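Local coordinates for fumarate reductase iron-sulfur subunit (Mycolicibacterium smegmatis, PDB 7D6V), which carries electrons through its iron-sulfur clusters, probably from the flavoprotein subunit to the membrane anchor subunit, within the succinate dehydrogenase Sdh1, at the iron/sulfur cluster site, the interface of chains A and B and the interface of chains C and A. Numbering follows the deposited sequence. Chains: chain A, Fumarate reductase iron-sulfur subunit; chain B, Succinate dehydrogenase (Membrane anchor subunit); chain C, Succinate dehydrogenase subunit A.

Contact 1: the iron/sulfur cluster site. Residues chain A 145-146, 148-151, 175, 213-215, 219. With SF4 (iron/sulfur cluster), chain D.
The thiolate sulfur SG of A:Cys148 is gripped twice. It bonds SF4 FE4 at 2.4 Å. It also accepts a fairly straight hydrogen bond from the backbone N of A:Leu150, at 2.9 Å and 158° at the hydrogen. That amide opens helix 150-154, so the amide and the helix start may draw some negative charge off the sulfur. SG of A:Cys148 lies between its own backbone N and carbonyl carbon (chi1 87°). A:Cys151 takes the same crowded position and bonds SF4 FE1 through SG at 2.4 Å. A:Cys145 differs: SG is anti to its backbone N (chi1 155°) and bonds SF4 FE3 at 2.4 Å. FE1 and FE3 are near tetrahedral, each with three sulfides of the cubane. SG of A:Cys213 points at SF4 FE2 from 2.8 Å. This is long for a bond, but the family makes this cysteine the expected ligand. The sequence is the ferredoxin-type CxxCxxC motif, with a distant cysteine followed by proline. Apolar groups fill in around the sulfides. CD of A:Pro214 lies 3.8 Å from SF4 S3, and the branch tip CD1 of A:Ile219 lies 4.0 Å from SF4 S4. The methyl CE of A:Met175 reaches SF4 S4 by a bend at its last torsion. The protein hides the whole surface of the cluster. Such burial should tune its potential and shield it from solvent. The site is expected to relay electrons between the 2Fe-2S and 3Fe-4S clusters of the subunit.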
loop_
_atom_site.group_PDB
_atom_site.type_symbol
_atom_site.label_atom_id
_atom_site.label_comp_id
_atom_site.label_asym_id
_atom_site.label_seq_id
_atom_site.Cartn_x
_atom_site.Cartn_y
_atom_site.Cartn_z
ATOM N N CYS A 145 1.574 -1.358 5.563
ATOM C CA CYS A 145 0.692 -0.191 5.585
ATOM C C CYS A 145 0.744 0.893 4.502
ATOM O O CYS A 145 1.629 1.749 4.518
ATOM C CB CYS A 145 0.776 0.483 6.961
ATOM S SG CYS A 145 0.363 2.244 6.956
ATOM N N ILE A 146 -0.208 0.858 3.569
ATOM C CA ILE A 146 -0.316 1.938 2.599
ATOM C C ILE A 146 -0.965 3.109 3.322
ATOM O O ILE A 146 -2.043 2.972 3.908
ATOM C CB ILE A 146 -1.116 1.509 1.355
ATOM C CG1 ILE A 146 -2.571 1.181 1.692
ATOM C CG2 ILE A 146 -0.475 0.295 0.713
ATOM C CD1 ILE A 146 -3.499 1.237 0.514
ATOM N N CYS A 148 -3.137 5.207 3.896
ATOM C CA CYS A 148 -4.446 5.689 3.477
ATOM C C CYS A 148 -5.045 6.573 4.568
ATOM O O CYS A 148 -5.769 7.527 4.282
ATOM C CB CYS A 148 -5.380 4.517 3.171
ATOM S SG CYS A 148 -6.278 3.885 4.608
ATOM N N PHE A 149 -4.736 6.246 5.819
ATOM C CA PHE A 149 -5.227 7.003 6.968
ATOM C C PHE A 149 -6.709 6.775 7.228
ATOM O O PHE A 149 -7.363 7.601 7.869
ATOM C CB PHE A 149 -4.931 8.497 6.806
ATOM C CG PHE A 149 -3.493 8.794 6.498
ATOM C CD1 PHE A 149 -2.482 8.249 7.268
ATOM C CD2 PHE A 149 -3.153 9.604 5.432
ATOM C CE1 PHE A 149 -1.161 8.515 6.987
ATOM C CE2 PHE A 149 -1.834 9.874 5.147
ATOM C CZ PHE A 149 -0.836 9.329 5.926
ATOM N N LEU A 150 -7.255 5.656 6.753
ATOM C CA LEU A 150 -8.636 5.318 7.075
ATOM C C LEU A 150 -8.781 4.983 8.554
ATOM O O LEU A 150 -9.804 5.300 9.173
ATOM C CB LEU A 150 -9.110 4.154 6.207
ATOM C CG LEU A 150 -9.385 4.461 4.735
ATOM C CD1 LEU A 150 -9.639 3.183 3.960
ATOM C CD2 LEU A 150 -10.548 5.417 4.587
ATOM N N CYS A 151 -7.731 4.400 9.123
ATOM C CA CYS A 151 -7.715 4.074 10.540
ATOM C C CYS A 151 -7.771 5.385 11.317
ATOM O O CYS A 151 -8.550 5.526 12.259
ATOM C CB CYS A 151 -6.450 3.296 10.902
ATOM S SG CYS A 151 -4.911 4.207 10.643
ATOM N N MET A 175 1.017 2.087 15.653
ATOM C CA MET A 175 1.491 0.909 14.936
ATOM C C MET A 175 2.923 1.101 14.453
ATOM O O MET A 175 3.720 0.160 14.460
ATOM C CB MET A 175 0.563 0.604 13.761
ATOM C CG MET A 175 0.904 -0.665 13.008
ATOM S SD MET A 175 -0.022 -0.839 11.479
ATOM C CE MET A 175 0.648 0.517 10.528
ATOM N N CYS A 213 -9.062 -1.290 7.924
ATOM C CA CYS A 213 -7.803 -1.450 7.198
ATOM C C CYS A 213 -7.897 -2.238 5.892
ATOM O O CYS A 213 -8.210 -3.429 5.908
ATOM C CB CYS A 213 -6.746 -2.084 8.108
ATOM S SG CYS A 213 -5.235 -2.592 7.255
ATOM N N PRO A 214 -7.629 -1.574 4.751
ATOM C CA PRO A 214 -7.666 -2.329 3.491
ATOM C C PRO A 214 -6.583 -3.383 3.395
ATOM O O PRO A 214 -6.723 -4.321 2.602
ATOM C CB PRO A 214 -7.479 -1.243 2.421
ATOM C CG PRO A 214 -7.616 0.064 3.139
ATOM C CD PRO A 214 -7.225 -0.178 4.545
ATOM N N GLU A 215 -5.512 -3.257 4.169
ATOM C CA GLU A 215 -4.417 -4.212 4.155
ATOM C C GLU A 215 -4.610 -5.341 5.154
ATOM O O GLU A 215 -3.770 -6.244 5.211
ATOM C CB GLU A 215 -3.096 -3.494 4.434
ATOM C CG GLU A 215 -2.733 -2.464 3.385
ATOM C CD GLU A 215 -2.790 -3.023 1.981
ATOM O OE1 GLU A 215 -3.488 -2.433 1.133
ATOM O OE2 GLU A 215 -2.138 -4.055 1.725
ATOM N N ILE A 219 -4.244 -4.388 13.663
ATOM C CA ILE A 219 -3.688 -3.213 14.329
ATOM C C ILE A 219 -3.835 -3.325 15.841
ATOM O O ILE A 219 -2.876 -3.119 16.591
ATOM C CB ILE A 219 -4.348 -1.930 13.792
ATOM C CG1 ILE A 219 -4.250 -1.878 12.267
ATOM C CG2 ILE A 219 -3.714 -0.704 14.422
ATOM C CD1 ILE A 219 -5.035 -0.760 11.642
HETATM FE FE1 SF4 D . -4.376 2.674 8.813
HETATM FE FE2 SF4 D . -4.269 -0.017 7.449
HETATM FE FE3 SF4 D . -2.015 1.957 7.074
HETATM FE FE4 SF4 D . -4.710 2.486 5.818
HETATM S S1 SF4 D . -3.309 0.875 5.763
HETATM S S2 SF4 D . -3.416 3.567 7.128
HETATM S S3 SF4 D . -5.670 1.592 7.504
HETATM S S4 SF4 D . -2.974 1.065 8.759
#

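Contact 2: the interface of chains A and B. Residues chain A 226, 228-230, 232-233, 237; chain B 115, 153, 156, 208, 211, 216.
A:Glu229 projects from helix 219-235 into the anchor subunit. Its CB sits over one face of the B:His211 ring, 3.5 Å from the centroid, in a CH-pi contact. CG is anti to the carbonyl carbon (chi1 -71°), and the chain then bends at chi2. CG passes between CB of B:His211 and the hydroxyl OH of B:Tyr115. At the tip, OE1 accepts two hydrogen bonds, both from above the carboxylate plane. OG of B:Ser208 donates to OE1 of A:Glu229 at 3.3 Å. NH2 of B:Arg156 donates to OE1 of A:Glu229 at 3.2 Å, also a salt bridge. OE2 points at OH of B:Tyr115, but the pair is modelled too close to carry weight. NH2 of B:Arg156 also bonds the backbone O of A:Glu229 at 2.8 Å, in the carbonyl plane on a lone pair. The other arm, NH1 of B:Arg156, bridges to the anti lone pair of A:Asp237 OD1 at 2.6 Å; its pair with A:Asp233 is modelled too short. The A:Asp233 carboxylate lies at the B:His211 ring edge, OD2 of A:Asp233 3.1 Å from NE2 of B:His211, at most a strongly bent hydrogen bond. The same OD2 lies over the centre of the B:Arg216 guanidinium face in a salt bridge. The patch docks the iron-sulfur subunit onto the membrane anchor.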
loop_
_atom_site.group_PDB
_atom_site.type_symbol
_atom_site.label_atom_id
_atom_site.label_comp_id
_atom_site.label_asym_id
_atom_site.label_seq_id
_atom_site.Cartn_x
_atom_site.Cartn_y
_atom_site.Cartn_z
ATOM N N PRO A 226 -0.131 -5.280 22.492
ATOM C CA PRO A 226 1.253 -5.542 22.927
ATOM C C PRO A 226 1.980 -4.310 23.437
ATOM O O PRO A 226 2.722 -4.399 24.424
ATOM C CB PRO A 226 1.906 -6.102 21.659
ATOM C CG PRO A 226 0.802 -6.724 20.925
ATOM C CD PRO A 226 -0.386 -5.855 21.160
ATOM N N LYS A 228 0.570 -1.660 24.810
ATOM C CA LYS A 228 -0.015 -1.347 26.110
ATOM C C LYS A 228 0.548 -2.257 27.192
ATOM O O LYS A 228 0.804 -1.814 28.315
ATOM C CB LYS A 228 -1.536 -1.461 26.045
ATOM C CG LYS A 228 -2.211 -0.272 25.396
ATOM C CD LYS A 228 -3.689 -0.520 25.192
ATOM C CE LYS A 228 -4.388 0.714 24.647
ATOM N NZ LYS A 228 -4.787 1.663 25.717
ATOM N N GLU A 229 0.755 -3.533 26.868
ATOM C CA GLU A 229 1.356 -4.451 27.830
ATOM C C GLU A 229 2.799 -4.071 28.144
ATOM O O GLU A 229 3.236 -4.170 29.295
ATOM C CB GLU A 229 1.268 -5.880 27.303
ATOM C CG GLU A 229 -0.139 -6.445 27.303
ATOM C CD GLU A 229 -0.698 -6.617 28.703
ATOM O OE1 GLU A 229 -0.143 -7.424 29.476
ATOM O OE2 GLU A 229 -1.691 -5.940 29.035
ATOM N N ARG A 230 3.558 -3.632 27.138
ATOM C CA ARG A 230 4.926 -3.178 27.388
ATOM C C ARG A 230 4.949 -1.898 28.222
ATOM O O ARG A 230 5.796 -1.736 29.114
ATOM C CB ARG A 230 5.652 -2.985 26.060
ATOM C CG ARG A 230 5.761 -4.269 25.266
ATOM C CD ARG A 230 6.381 -4.078 23.901
ATOM N NE ARG A 230 6.496 -5.356 23.208
ATOM C CZ ARG A 230 7.481 -5.678 22.377
ATOM N NH1 ARG A 230 8.449 -4.813 22.123
ATOM N NH2 ARG A 230 7.497 -6.868 21.799
ATOM N N ALA A 232 2.697 -1.122 30.385
ATOM C CA ALA A 232 2.368 -1.575 31.733
ATOM C C ALA A 232 3.574 -2.210 32.411
ATOM O O ALA A 232 3.758 -2.061 33.623
ATOM C CB ALA A 232 1.198 -2.552 31.686
ATOM N N ASP A 233 4.392 -2.938 31.649
ATOM C CA ASP A 233 5.676 -3.408 32.163
ATOM C C ASP A 233 6.483 -2.252 32.729
ATOM O O ASP A 233 7.014 -2.326 33.841
ATOM C CB ASP A 233 6.481 -4.083 31.053
ATOM C CG ASP A 233 6.106 -5.523 30.844
ATOM O OD1 ASP A 233 5.323 -6.070 31.643
ATOM O OD2 ASP A 233 6.619 -6.109 29.873
ATOM N N ASP A 237 3.380 -1.806 36.789
ATOM C CA ASP A 237 3.625 -3.150 37.309
ATOM C C ASP A 237 4.248 -3.056 38.691
ATOM O O ASP A 237 5.435 -2.697 38.809
ATOM C CB ASP A 237 4.529 -3.937 36.363
ATOM C CG ASP A 237 4.232 -5.421 36.374
ATOM O OD1 ASP A 237 4.264 -6.037 35.293
ATOM O OD2 ASP A 237 3.969 -5.972 37.460
ATOM N N TYR B 115 -9.327 -7.703 27.787
ATOM C CA TYR B 115 -9.236 -6.790 26.655
ATOM C C TYR B 115 -10.448 -6.912 25.740
ATOM O O TYR B 115 -10.993 -5.900 25.290
ATOM C CB TYR B 115 -7.937 -7.037 25.885
ATOM C CG TYR B 115 -6.718 -6.398 26.521
ATOM C CD1 TYR B 115 -6.373 -5.088 26.237
ATOM C CD2 TYR B 115 -5.917 -7.104 27.404
ATOM C CE1 TYR B 115 -5.274 -4.497 26.806
ATOM C CE2 TYR B 115 -4.812 -6.520 27.982
ATOM C CZ TYR B 115 -4.497 -5.214 27.678
ATOM O OH TYR B 115 -3.399 -4.616 28.243
ATOM N N ASN B 153 -4.894 -1.705 33.634
ATOM C CA ASN B 153 -3.555 -2.155 33.286
ATOM C C ASN B 153 -3.014 -3.225 34.224
ATOM O O ASN B 153 -1.897 -3.704 34.005
ATOM C CB ASN B 153 -2.598 -0.962 33.262
ATOM C CG ASN B 153 -2.906 0.008 32.145
ATOM O OD1 ASN B 153 -2.684 -0.289 30.973
ATOM N ND2 ASN B 153 -3.418 1.175 32.500
ATOM N N ARG B 156 -2.938 -8.501 34.132
ATOM C CA ARG B 156 -2.083 -9.683 34.214
ATOM C C ARG B 156 -2.136 -10.335 35.591
ATOM O O ARG B 156 -1.968 -11.554 35.712
ATOM C CB ARG B 156 -0.647 -9.311 33.849
ATOM C CG ARG B 156 -0.061 -8.186 34.677
ATOM C CD ARG B 156 1.311 -7.787 34.173
ATOM N NE ARG B 156 1.228 -7.075 32.903
ATOM C CZ ARG B 156 2.248 -6.450 32.327
ATOM N NH1 ARG B 156 3.436 -6.444 32.909
ATOM N NH2 ARG B 156 2.080 -5.830 31.171
ATOM N N SER B 208 -2.708 -10.991 27.895
ATOM C CA SER B 208 -1.599 -10.896 28.836
ATOM C C SER B 208 -0.752 -12.159 28.829
ATOM O O SER B 208 0.464 -12.086 29.028
ATOM C CB SER B 208 -2.119 -10.613 30.242
ATOM O OG SER B 208 -2.676 -9.317 30.327
ATOM N N HIS B 211 1.618 -11.827 25.930
ATOM C CA HIS B 211 2.725 -10.940 26.261
ATOM C C HIS B 211 3.723 -11.615 27.194
ATOM O O HIS B 211 4.938 -11.517 26.987
ATOM C CB HIS B 211 2.173 -9.662 26.887
ATOM C CG HIS B 211 3.224 -8.726 27.386
ATOM N ND1 HIS B 211 3.510 -8.584 28.725
ATOM C CD2 HIS B 211 4.045 -7.873 26.732
ATOM C CE1 HIS B 211 4.469 -7.692 28.874
ATOM N NE2 HIS B 211 4.813 -7.245 27.681
ATOM N N ARG B 216 6.691 -10.131 24.814
ATOM C CA ARG B 216 7.574 -9.042 25.206
ATOM C C ARG B 216 9.017 -9.248 24.772
ATOM O O ARG B 216 9.853 -8.378 25.037
ATOM C CB ARG B 216 7.521 -8.852 26.721
ATOM C CG ARG B 216 8.023 -10.048 27.498
ATOM C CD ARG B 216 7.932 -9.816 28.989
ATOM N NE ARG B 216 8.855 -8.773 29.419
ATOM C CZ ARG B 216 8.800 -8.168 30.600
ATOM N NH1 ARG B 216 7.863 -8.506 31.474
ATOM N NH2 ARG B 216 9.683 -7.228 30.907
#

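Contact 3: the interface of chains A and B. Residues chain A 154, 205-208, 211; chain B 119, 123, 129, 131-132.
A covalent link joins the two subunits here. SG of A:Cys208 and SG of B:Cys132 form an intersubunit disulfide of 2.0 Å. In both residues SG is anti to the carbonyl carbon, beside the backbone N (chi1 -85° and -77°), so both half-bridges have nearly the same chi1. The bond fixes a loop of chain A that also lines the 3Fe-4S cluster pocket.

Hydrogen bonds come from B:Arg123, on helix 115-124. It grips the backbone O of A:Thr206 side-on with two nitrogens. NH2 of B:Arg123 donates to O of A:Thr206 at 2.6 Å, and NE to the same O at 3.0 Å. The oxygen lies in the guanidinium plane. The NE bond falls on a carbonyl lone pair. NH2 of B:Arg123 also bonds OE2 of A:Glu211 at 2.8 Å, from above the carboxylate plane.

That last pair is a salt bridge. The two side chains meet tip to tip, and their planes are 28° apart. The amine NZ of B:Lys119 lies over one face of the guanidinium, toward the rim. If charged, it may add to the positive field near A:Glu211.

Apolar packing fills the rest. CB of A:Thr206 lies 3.6 Å from CG of B:Pro129. CG of B:Lys119 packs at 3.5 Å on CA of A:Thr206. Its chain crosses A:Lys207 at about a right angle, with CD against CB. On the face of the B:Arg123 guanidinium opposite NZ of B:Lys119, SG of A:Cys208 sits toward the rim, 3.3 Å from CZ.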
loop_
_atom_site.group_PDB
_atom_site.type_symbol
_atom_site.label_atom_id
_atom_site.label_comp_id
_atom_site.label_asym_id
_atom_site.label_seq_id
_atom_site.Cartn_x
_atom_site.Cartn_y
_atom_site.Cartn_z
ATOM N N VAL A 154 -11.274 6.870 11.161
ATOM C CA VAL A 154 -12.411 6.237 11.820
ATOM C C VAL A 154 -12.276 6.263 13.340
ATOM O O VAL A 154 -13.280 6.155 14.052
ATOM C CB VAL A 154 -12.589 4.800 11.298
ATOM C CG1 VAL A 154 -11.480 3.920 11.802
ATOM C CG2 VAL A 154 -13.953 4.241 11.681
ATOM N N ILE A 205 -9.880 0.045 23.301
ATOM C CA ILE A 205 -9.457 -0.904 22.279
ATOM C C ILE A 205 -10.644 -1.417 21.480
ATOM O O ILE A 205 -10.654 -2.563 21.017
ATOM C CB ILE A 205 -8.649 -2.046 22.904
ATOM C CG1 ILE A 205 -9.510 -2.809 23.897
ATOM C CG2 ILE A 205 -7.399 -1.510 23.571
ATOM C CD1 ILE A 205 -8.864 -4.028 24.340
ATOM N N THR A 206 -11.658 -0.571 21.330
ATOM C CA THR A 206 -12.902 -0.903 20.647
ATOM C C THR A 206 -12.722 -1.379 19.206
ATOM O O THR A 206 -13.682 -1.847 18.589
ATOM C CB THR A 206 -13.829 0.303 20.693
ATOM O OG1 THR A 206 -13.079 1.488 20.403
ATOM C CG2 THR A 206 -14.431 0.426 22.073
ATOM N N LYS A 207 -11.518 -1.236 18.651
ATOM C CA LYS A 207 -11.052 -2.005 17.497
ATOM C C LYS A 207 -11.694 -1.596 16.173
ATOM O O LYS A 207 -11.573 -2.323 15.186
ATOM C CB LYS A 207 -11.264 -3.508 17.733
ATOM C CG LYS A 207 -10.219 -4.409 17.110
ATOM C CD LYS A 207 -10.674 -5.859 17.076
ATOM C CE LYS A 207 -10.397 -6.558 18.392
ATOM N NZ LYS A 207 -8.946 -6.809 18.602
ATOM N N CYS A 208 -12.365 -0.444 16.101
ATOM C CA CYS A 208 -12.975 -0.032 14.838
ATOM C C CYS A 208 -11.953 0.334 13.779
ATOM O O CYS A 208 -12.233 0.192 12.585
ATOM C CB CYS A 208 -13.924 1.145 15.052
ATOM S SG CYS A 208 -15.555 0.630 15.553
ATOM N N GLU A 211 -10.883 -2.577 11.850
ATOM C CA GLU A 211 -11.901 -3.091 10.943
ATOM C C GLU A 211 -11.975 -2.350 9.613
ATOM O O GLU A 211 -12.672 -2.817 8.708
ATOM C CB GLU A 211 -13.272 -3.040 11.619
ATOM C CG GLU A 211 -13.344 -3.792 12.930
ATOM C CD GLU A 211 -14.715 -3.725 13.567
ATOM O OE1 GLU A 211 -15.684 -3.376 12.863
ATOM O OE2 GLU A 211 -14.826 -4.029 14.773
ATOM N N LYS B 119 -13.548 -3.923 25.096
ATOM C CA LYS B 119 -14.115 -3.531 23.810
ATOM C C LYS B 119 -15.631 -3.649 23.824
ATOM O O LYS B 119 -16.348 -2.707 23.456
ATOM C CB LYS B 119 -13.536 -4.402 22.698
ATOM C CG LYS B 119 -14.092 -4.081 21.329
ATOM C CD LYS B 119 -13.568 -5.018 20.268
ATOM C CE LYS B 119 -14.568 -6.107 19.968
ATOM N NZ LYS B 119 -15.712 -5.578 19.182
ATOM N N ARG B 123 -18.099 -0.315 23.808
ATOM C CA ARG B 123 -19.026 -0.085 22.706
ATOM C C ARG B 123 -20.472 -0.056 23.189
ATOM O O ARG B 123 -21.238 0.843 22.825
ATOM C CB ARG B 123 -18.842 -1.156 21.634
ATOM C CG ARG B 123 -17.609 -0.980 20.780
ATOM C CD ARG B 123 -17.864 -1.480 19.380
ATOM N NE ARG B 123 -16.634 -1.698 18.632
ATOM C CZ ARG B 123 -16.598 -1.993 17.338
ATOM N NH1 ARG B 123 -17.726 -2.098 16.653
ATOM N NH2 ARG B 123 -15.437 -2.176 16.730
ATOM N N PRO B 129 -17.224 4.175 20.925
ATOM C CA PRO B 129 -18.019 4.083 19.699
ATOM C C PRO B 129 -19.184 3.131 19.916
ATOM O O PRO B 129 -18.966 1.983 20.311
ATOM C CB PRO B 129 -17.019 3.582 18.654
ATOM C CG PRO B 129 -16.031 2.835 19.414
ATOM C CD PRO B 129 -15.966 3.418 20.798
ATOM N N ALA B 131 -21.029 2.306 17.251
ATOM C CA ALA B 131 -20.567 1.629 16.056
ATOM C C ALA B 131 -19.377 2.413 15.520
ATOM O O ALA B 131 -18.997 3.448 16.072
ATOM C CB ALA B 131 -21.686 1.499 15.016
ATOM N N CYS B 132 -18.789 1.926 14.431
ATOM C CA CYS B 132 -17.449 2.369 14.060
ATOM C C CYS B 132 -17.423 3.820 13.593
ATOM O O CYS B 132 -16.574 4.603 14.037
ATOM C CB CYS B 132 -16.867 1.427 13.012
ATOM S SG CYS B 132 -16.333 -0.083 13.814
#

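Contact 4: the interface of chains C and A. Residues chain C 258, 370-371; chain A 32, 55, 74-75, 77.
The guanidinium of A:Arg77 presents its edge, not a face, to the flavoprotein subunit. The backbone O of C:Glu370 lies at that edge, in the guanidinium plane. NE of A:Arg77 donates to O of C:Glu370 at 2.8 Å, nearly straight, 167° at the hydrogen. Seen from the carbonyl, the donor stands above the plane and off the lone pairs. A bend at chi3 (-64°) turns the guanidinium to bring NE round. This interface of flavoprotein and iron-sulfur subunit probably holds the 2Fe-2S end of chain A toward the flavoprotein. The carboxylate of C:Glu370 meets the methyl of A:Met75. Both OE1 and OE2 of C:Glu370 lie 3.4 Å from CE of A:Met75, so the methyl faces the fork of the group. The two side chains cross obliquely. C:Glu370 gets there with CG in the crowded position between backbone N and carbonyl carbon, and a second bend at chi2. A:Met75 is bent too, at chi2 and chi3. Its sulfur SD touches CD1 of C:Leu371 at 3.6 Å, the side chains crossing at about a right angle. CD1 of C:Leu371 also lies 3.6 Å from the backbone O of A:Cys74. CD1 of C:Leu371 also reaches CG1 of A:Val32 at 3.9 Å. CG1 of A:Val32 packs on CB of C:Ser258 at 3.7 Å. In the fold, the last turn of helix 362-372 of chain C rests on the 3-10 helix 73-75 of chain A, where A:Cys74 belongs to the 2Fe-2S cluster pocket.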
loop_
_atom_site.group_PDB
_atom_site.type_symbol
_atom_site.label_atom_id
_atom_site.label_comp_id
_atom_site.label_asym_id
_atom_site.label_seq_id
_atom_site.Cartn_x
_atom_site.Cartn_y
_atom_site.Cartn_z
ATOM N N SER C 258 -12.490 -1.857 -13.311
ATOM C CA SER C 258 -11.811 -2.071 -12.038
ATOM C C SER C 258 -10.445 -2.718 -12.227
ATOM O O SER C 258 -9.537 -2.497 -11.418
ATOM C CB SER C 258 -12.684 -2.921 -11.119
ATOM O OG SER C 258 -13.195 -4.047 -11.807
ATOM N N GLU C 370 -12.376 -10.524 -5.969
ATOM C CA GLU C 370 -12.777 -9.475 -5.038
ATOM C C GLU C 370 -12.851 -8.100 -5.686
ATOM O O GLU C 370 -13.480 -7.202 -5.118
ATOM C CB GLU C 370 -11.825 -9.408 -3.839
ATOM C CG GLU C 370 -10.377 -9.080 -4.166
ATOM C CD GLU C 370 -10.107 -7.591 -4.254
ATOM O OE1 GLU C 370 -10.913 -6.807 -3.712
ATOM O OE2 GLU C 370 -9.087 -7.206 -4.863
ATOM N N LEU C 371 -12.234 -7.905 -6.848
ATOM C CA LEU C 371 -12.176 -6.581 -7.451
ATOM C C LEU C 371 -13.071 -6.417 -8.668
ATOM O O LEU C 371 -13.649 -5.345 -8.854
ATOM C CB LEU C 371 -10.729 -6.250 -7.832
ATOM C CG LEU C 371 -10.406 -4.791 -8.138
ATOM C CD1 LEU C 371 -10.886 -3.907 -7.007
ATOM C CD2 LEU C 371 -8.916 -4.625 -8.337
ATOM N N VAL A 32 -15.681 -0.434 -10.022
ATOM C CA VAL A 32 -15.574 0.112 -8.673
ATOM C C VAL A 32 -16.188 1.504 -8.620
ATOM O O VAL A 32 -16.524 2.090 -9.654
ATOM C CB VAL A 32 -14.119 0.135 -8.172
ATOM C CG1 VAL A 32 -13.612 -1.278 -7.960
ATOM C CG2 VAL A 32 -13.230 0.900 -9.123
ATOM N N LYS A 55 -5.391 3.776 -8.641
ATOM C CA LYS A 55 -6.604 3.040 -9.004
ATOM C C LYS A 55 -6.505 1.516 -8.961
ATOM O O LYS A 55 -7.237 0.822 -9.665
ATOM C CB LYS A 55 -7.097 3.484 -10.385
ATOM N N CYS A 74 -11.247 2.966 -5.075
ATOM C CA CYS A 74 -10.759 2.050 -6.104
ATOM C C CYS A 74 -10.906 0.571 -5.736
ATOM O O CYS A 74 -10.567 -0.305 -6.532
ATOM C CB CYS A 74 -9.299 2.360 -6.442
ATOM S SG CYS A 74 -8.093 1.472 -5.429
ATOM N N MET A 75 -11.410 0.295 -4.537
ATOM C CA MET A 75 -11.590 -1.076 -4.090
ATOM C C MET A 75 -13.026 -1.415 -3.712
ATOM O O MET A 75 -13.279 -2.541 -3.272
ATOM C CB MET A 75 -10.671 -1.371 -2.898
ATOM C CG MET A 75 -9.190 -1.329 -3.229
ATOM S SD MET A 75 -8.682 -2.530 -4.470
ATOM C CE MET A 75 -8.876 -4.059 -3.565
ATOM N N ARG A 77 -16.671 -2.452 -4.592
ATOM C CA ARG A 77 -17.051 -3.233 -5.764
ATOM C C ARG A 77 -18.259 -2.677 -6.503
ATOM O O ARG A 77 -18.463 -3.039 -7.667
ATOM C CB ARG A 77 -17.324 -4.678 -5.350
ATOM C CG ARG A 77 -16.843 -5.708 -6.347
ATOM C CD ARG A 77 -17.025 -7.108 -5.796
ATOM N NE ARG A 77 -16.199 -7.333 -4.615
ATOM C CZ ARG A 77 -16.672 -7.729 -3.439
ATOM N NH1 ARG A 77 -17.970 -7.945 -3.286
ATOM N NH2 ARG A 77 -15.848 -7.909 -2.417
#

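The four contacts run across the iron-sulfur subunit from flavoprotein to membrane anchor. Contact 4 and contact 2 mark the two ends, with centres of their C-alpha atoms about 39 Å apart. Contact 1 lies between, about 17 Å from contact 4, 15 Å from contact 3 and 24 Å from contact 2. Helix 219-235 of chain A serves both contact 1, at its first residue, and contact 2. Helix 150-154 is shared by contacts 1 and 3, and helix 115-124 of chain B by contacts 2 and 3. The shared helices may tie subunit docking to the placing of the clusters, as suits an electron path toward the membrane.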